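Local coordinates for putative sugar ABC transporter, substrate-binding protein (Clostridium phytofermentans, PDB 4WZZ), which binds L-rhamnose in the cleft between its two lobes and probably delivers this sugar to an ABC transporter, at residues Lys77-Ile80 / Glu81-Gly85; Ser144-Ala148 / Asn149-Val153. All coordinates share one frame; numbering follows the deposited sequence.

How the interactions relate
Both contacts are local, each made within one unbroken piece of chain, and both lie in the lobe built on the sheet that contains strands 56-60, 86-90 and 138-142. Their nearest atoms are about 13 Å apart, and they hold different elements. Interaction 1, at the partly exposed end of helix 67-82, is mainly backbone chemistry: the last carbonyls of the helix are bonded by N-H groups of the residues that follow, Gly84 and Gly85 among them, with one surface salt bridge beside them. Interaction 2 shapes the connection between strands 138-142 and 154-156. Its polar side chains are more buried, and they bond to loop carbonyls and to each other, where the chain has no regular secondary structure.

Interaction 1 (Lys77-Ile80 / Glu81-Gly85); sequences KQVI and EANGG
Three main-chain hydrogen bonds of the i to i+4 kind, Glu81 N to Lys77 O, Ala82 N to Gln78 O and Asn83 N to Val79 O, carry helix 67-82 to its last turn, where a Schellman motif ends it. The motif's two bonds are Gly85 N to Ile80 O (2.9 Å) and Gly84 N to Glu81 O (3.1 Å). Gly84 is the C-prime residue, with phi at 104°; a side chain at these backbone angles would be jammed against the preceding carbonyl oxygen, so glycine suits the place. Gly85 then leads into strand 86-90, completing the helix-to-strand half of a beta-alpha-beta unit. Glycine suits position 85 too, because a CB there would come within about 3.0 Å of Ile80 CG2. Ile80, with its branched, nonpolar side chain, also packs on Cys87 of that strand and on Ala307 of helix 299-315; Val79 reaches the same helix. Lys77 and Glu81 stand one turn apart, the lysine touching strand 86-90 and the glutamate exposed. With CG anti to the backbone N (chi1 172°), the lysine chain runs extended as far as CE and crosses the glutamate at a slant, bringing Lys77 CE to 3.1 Å from Glu81 OE2. A bend at the last torsion (chi4 127°) sets where the ammonium lies, completing a rather long salt bridge, Lys77 NZ to Glu81 OE2 at 3.4 Å. Asparagine suits the first nonhelical position because its short amide can fold back on the last turn. Asn83 lies alongside Val79, its ND2 3.8 Å from Val79 CG1, and adds a side-chain bond to its backbone one. Val79 O is thus gripped twice, by Asn83 N and, from the opposite face of the carbonyl plane, by Asn83 ND2 at 2.9 Å.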
loop_
_atom_site.group_PDB
_atom_site.type_symbol
_atom_site.label_atom_id
_atom_site.label_comp_id
_atom_site.label_asym_id
_atom_site.label_seq_id
_atom_site.Cartn_x
_atom_site.Cartn_y
_atom_site.Cartn_z
ATOM N N LYS A 77 -14.142 -8.121 2.034
ATOM C CA LYS A 77 -15.112 -9.200 2.140
ATOM C C LYS A 77 -16.149 -8.900 3.223
ATOM O O LYS A 77 -17.344 -9.129 3.036
ATOM C CB LYS A 77 -14.411 -10.522 2.424
ATOM C CG LYS A 77 -15.360 -11.686 2.749
ATOM C CD LYS A 77 -14.555 -12.922 3.055
ATOM C CE LYS A 77 -15.437 -14.088 3.484
ATOM N NZ LYS A 77 -15.182 -15.327 2.693
ATOM N N GLN A 78 -15.692 -8.365 4.347
ATOM C CA GLN A 78 -16.590 -8.124 5.466
ATOM C C GLN A 78 -17.737 -7.207 5.051
ATOM O O GLN A 78 -18.916 -7.493 5.318
ATOM C CB GLN A 78 -15.808 -7.543 6.636
ATOM C CG GLN A 78 -16.559 -7.583 7.938
ATOM C CD GLN A 78 -17.440 -6.375 8.112
ATOM O OE1 GLN A 78 -18.648 -6.484 8.364
ATOM N NE2 GLN A 78 -16.840 -5.202 7.980
ATOM N N VAL A 79 -17.404 -6.117 4.371
ATOM C CA VAL A 79 -18.419 -5.136 3.974
ATOM C C VAL A 79 -19.308 -5.661 2.848
ATOM O O VAL A 79 -20.537 -5.491 2.882
ATOM C CB VAL A 79 -17.774 -3.771 3.587
ATOM C CG1 VAL A 79 -18.756 -2.868 2.851
ATOM C CG2 VAL A 79 -17.270 -3.061 4.837
ATOM N N ILE A 80 -18.705 -6.329 1.870
ATOM C CA ILE A 80 -19.474 -6.888 0.774
ATOM C C ILE A 80 -20.539 -7.863 1.292
ATOM O O ILE A 80 -21.727 -7.782 0.923
ATOM C CB ILE A 80 -18.542 -7.614 -0.202
ATOM C CG1 ILE A 80 -17.637 -6.613 -0.925
ATOM C CG2 ILE A 80 -19.352 -8.421 -1.190
ATOM C CD1 ILE A 80 -18.375 -5.555 -1.692
ATOM N N GLU A 81 -20.105 -8.786 2.139
ATOM C CA GLU A 81 -20.976 -9.815 2.700
ATOM C C GLU A 81 -22.020 -9.235 3.656
ATOM O O GLU A 81 -23.157 -9.675 3.678
ATOM C CB GLU A 81 -20.140 -10.882 3.407
ATOM C CG GLU A 81 -19.412 -11.802 2.422
ATOM C CD GLU A 81 -18.651 -12.936 3.096
ATOM O OE1 GLU A 81 -18.410 -12.879 4.330
ATOM O OE2 GLU A 81 -18.284 -13.890 2.381
ATOM N N ALA A 82 -21.622 -8.265 4.462
ATOM C CA ALA A 82 -22.548 -7.650 5.411
ATOM C C ALA A 82 -23.732 -7.058 4.683
ATOM O O ALA A 82 -24.839 -7.002 5.220
ATOM C CB ALA A 82 -21.844 -6.577 6.214
ATOM N N ASN A 83 -23.506 -6.621 3.455
ATOM C CA ASN A 83 -24.544 -5.945 2.696
ATOM C C ASN A 83 -25.219 -6.825 1.651
ATOM O O ASN A 83 -25.996 -6.338 0.832
ATOM C CB ASN A 83 -23.978 -4.677 2.075
ATOM C CG ASN A 83 -23.716 -3.618 3.115
ATOM O OD1 ASN A 83 -24.653 -2.962 3.570
ATOM N ND2 ASN A 83 -22.465 -3.470 3.535
ATOM N N GLY A 84 -24.899 -8.115 1.692
ATOM C CA GLY A 84 -25.635 -9.115 0.934
ATOM C C GLY A 84 -24.928 -9.612 -0.314
ATOM O O GLY A 84 -25.420 -10.486 -0.999
ATOM N N GLY A 85 -23.762 -9.073 -0.619
ATOM C CA GLY A 85 -23.058 -9.530 -1.802
ATOM C C GLY A 85 -22.218 -10.757 -1.551
ATOM O O GLY A 85 -22.050 -11.200 -0.407
#

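Interaction 2 (Ser144-Ala148 / Asn149-Val153); sequences SATNA and NSRKV
Arg151 and Thr146 lie alongside each other with their side chains running in opposite senses, the arginine reaching back along the loop that joins strands 138-142 and 154-156. Its CG sits between the backbone N and carbonyl carbon (chi1 75°), and the chain then stays extended to NE, passing Thr146 so that Arg151 CB lies 3.5 Å from Thr146 OG1. At the far end the guanidinium meets Thr146 O with its edge: Arg151 NH1 donates at 2.8 Å, the oxygen almost in the guanidinium plane but the bond bent (N-H...O angle 135°), while Ala148 CA lies over one face. Arginine's length suits the place: NH1 reaches a carbonyl five residues back, and the flat, multi-donor end can serve other acceptors.

Asn147 and Ser150 are joined across the turn by side chains and by main chain. The short hydroxyl of Ser150 meets the amide from close by, OG donating to Asn147 OD1 at 2.7 Å from above the carbonyl plane, 45° out of it. Asn147 O also accepts from Ser150 N (3.2 Å) and Thr146 OG1 (3.3 Å). Asparagine fits because it accepts through OD1 while ND2 binds Asp123 and Glu126.

Arg151 NH1 also pairs with Asp346 in a salt bridge, and NH2 binds Thr349 O. The acidic partner would probably offset the cost of burying the guanidinium, which ties this irregular loop to the start of strand 349-352.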
loop_
_atom_site.group_PDB
_atom_site.type_symbol
_atom_site.label_atom_id
_atom_site.label_comp_id
_atom_site.label_asym_id
_atom_site.label_seq_id
_atom_site.Cartn_x
_atom_site.Cartn_y
_atom_site.Cartn_z
ATOM N N SER A 144 -2.772 -0.131 -4.837
ATOM C CA SER A 144 -1.797 0.133 -5.887
ATOM C C SER A 144 -2.563 0.299 -7.201
ATOM O O SER A 144 -3.300 -0.595 -7.628
ATOM C CB SER A 144 -0.791 -1.024 -5.959
ATOM O OG SER A 144 0.170 -0.830 -6.986
ATOM N N ALA A 145 -2.412 1.457 -7.823
ATOM C CA ALA A 145 -3.312 1.839 -8.915
ATOM C C ALA A 145 -2.995 1.153 -10.244
ATOM O O ALA A 145 -1.831 1.057 -10.651
ATOM C CB ALA A 145 -3.286 3.360 -9.101
ATOM N N THR A 146 -4.047 0.713 -10.935
ATOM C CA THR A 146 -3.953 0.464 -12.361
ATOM C C THR A 146 -3.968 1.837 -13.002
ATOM O O THR A 146 -4.296 2.827 -12.350
ATOM C CB THR A 146 -5.174 -0.263 -12.923
ATOM O OG1 THR A 146 -6.343 0.527 -12.663
ATOM C CG2 THR A 146 -5.325 -1.624 -12.282
ATOM N N ASN A 147 -3.654 1.908 -14.281
ATOM C CA ASN A 147 -3.686 3.215 -14.926
ATOM C C ASN A 147 -5.117 3.775 -15.038
ATOM O O ASN A 147 -6.076 3.106 -14.682
ATOM C CB ASN A 147 -2.933 3.199 -16.254
ATOM C CG ASN A 147 -3.599 2.374 -17.327
ATOM O OD1 ASN A 147 -4.824 2.249 -17.391
ATOM N ND2 ASN A 147 -2.775 1.802 -18.189
ATOM N N ALA A 148 -5.259 5.018 -15.500
ATOM C CA ALA A 148 -6.567 5.688 -15.495
ATOM C C ALA A 148 -7.561 5.079 -16.482
ATOM O O ALA A 148 -8.775 5.177 -16.287
ATOM C CB ALA A 148 -6.403 7.159 -15.799
ATOM N N ASN A 149 -7.035 4.467 -17.535
ATOM C CA ASN A 149 -7.855 3.837 -18.571
ATOM C C ASN A 149 -8.342 2.451 -18.184
ATOM O O ASN A 149 -9.152 1.850 -18.901
ATOM C CB ASN A 149 -7.058 3.710 -19.864
ATOM C CG ASN A 149 -6.900 5.032 -20.580
ATOM O OD1 ASN A 149 -7.656 5.974 -20.335
ATOM N ND2 ASN A 149 -5.914 5.112 -21.467
ATOM N N SER A 150 -7.839 1.941 -17.066
ATOM C CA SER A 150 -8.099 0.574 -16.644
ATOM C C SER A 150 -9.042 0.490 -15.446
ATOM O O SER A 150 -9.200 -0.583 -14.866
ATOM C CB SER A 150 -6.763 -0.104 -16.291
ATOM O OG SER A 150 -5.929 -0.220 -17.437
ATOM N N ARG A 151 -9.641 1.610 -15.054
ATOM C CA ARG A 151 -10.437 1.657 -13.827
ATOM C C ARG A 151 -11.479 2.767 -13.869
ATOM O O ARG A 151 -11.381 3.687 -14.678
ATOM C CB ARG A 151 -9.518 1.919 -12.623
ATOM C CG ARG A 151 -9.059 3.368 -12.550
ATOM C CD ARG A 151 -8.110 3.616 -11.413
ATOM N NE ARG A 151 -7.957 5.050 -11.121
ATOM C CZ ARG A 151 -6.830 5.749 -11.268
ATOM N NH1 ARG A 151 -5.723 5.202 -11.757
ATOM N NH2 ARG A 151 -6.810 7.028 -10.925
ATOM N N LYS A 152 -12.473 2.688 -12.992
ATOM C CA LYS A 152 -13.418 3.786 -12.844
ATOM C C LYS A 152 -12.965 4.719 -11.718
ATOM O O LYS A 152 -13.279 5.910 -11.739
ATOM C CB LYS A 152 -14.838 3.257 -12.617
ATOM C CG LYS A 152 -15.435 2.674 -13.874
ATOM C CD LYS A 152 -16.862 2.241 -13.642
ATOM C CE LYS A 152 -17.625 2.103 -14.935
ATOM N NZ LYS A 152 -18.876 1.320 -14.718
ATOM N N VAL A 153 -12.200 4.191 -10.761
ATOM C CA VAL A 153 -11.710 4.992 -9.648
ATOM C C VAL A 153 -10.625 4.222 -8.895
ATOM O O VAL A 153 -10.601 3.000 -8.950
ATOM C CB VAL A 153 -12.844 5.368 -8.676
ATOM C CG1 VAL A 153 -13.393 4.125 -7.946
ATOM C CG2 VAL A 153 -12.389 6.467 -7.706
#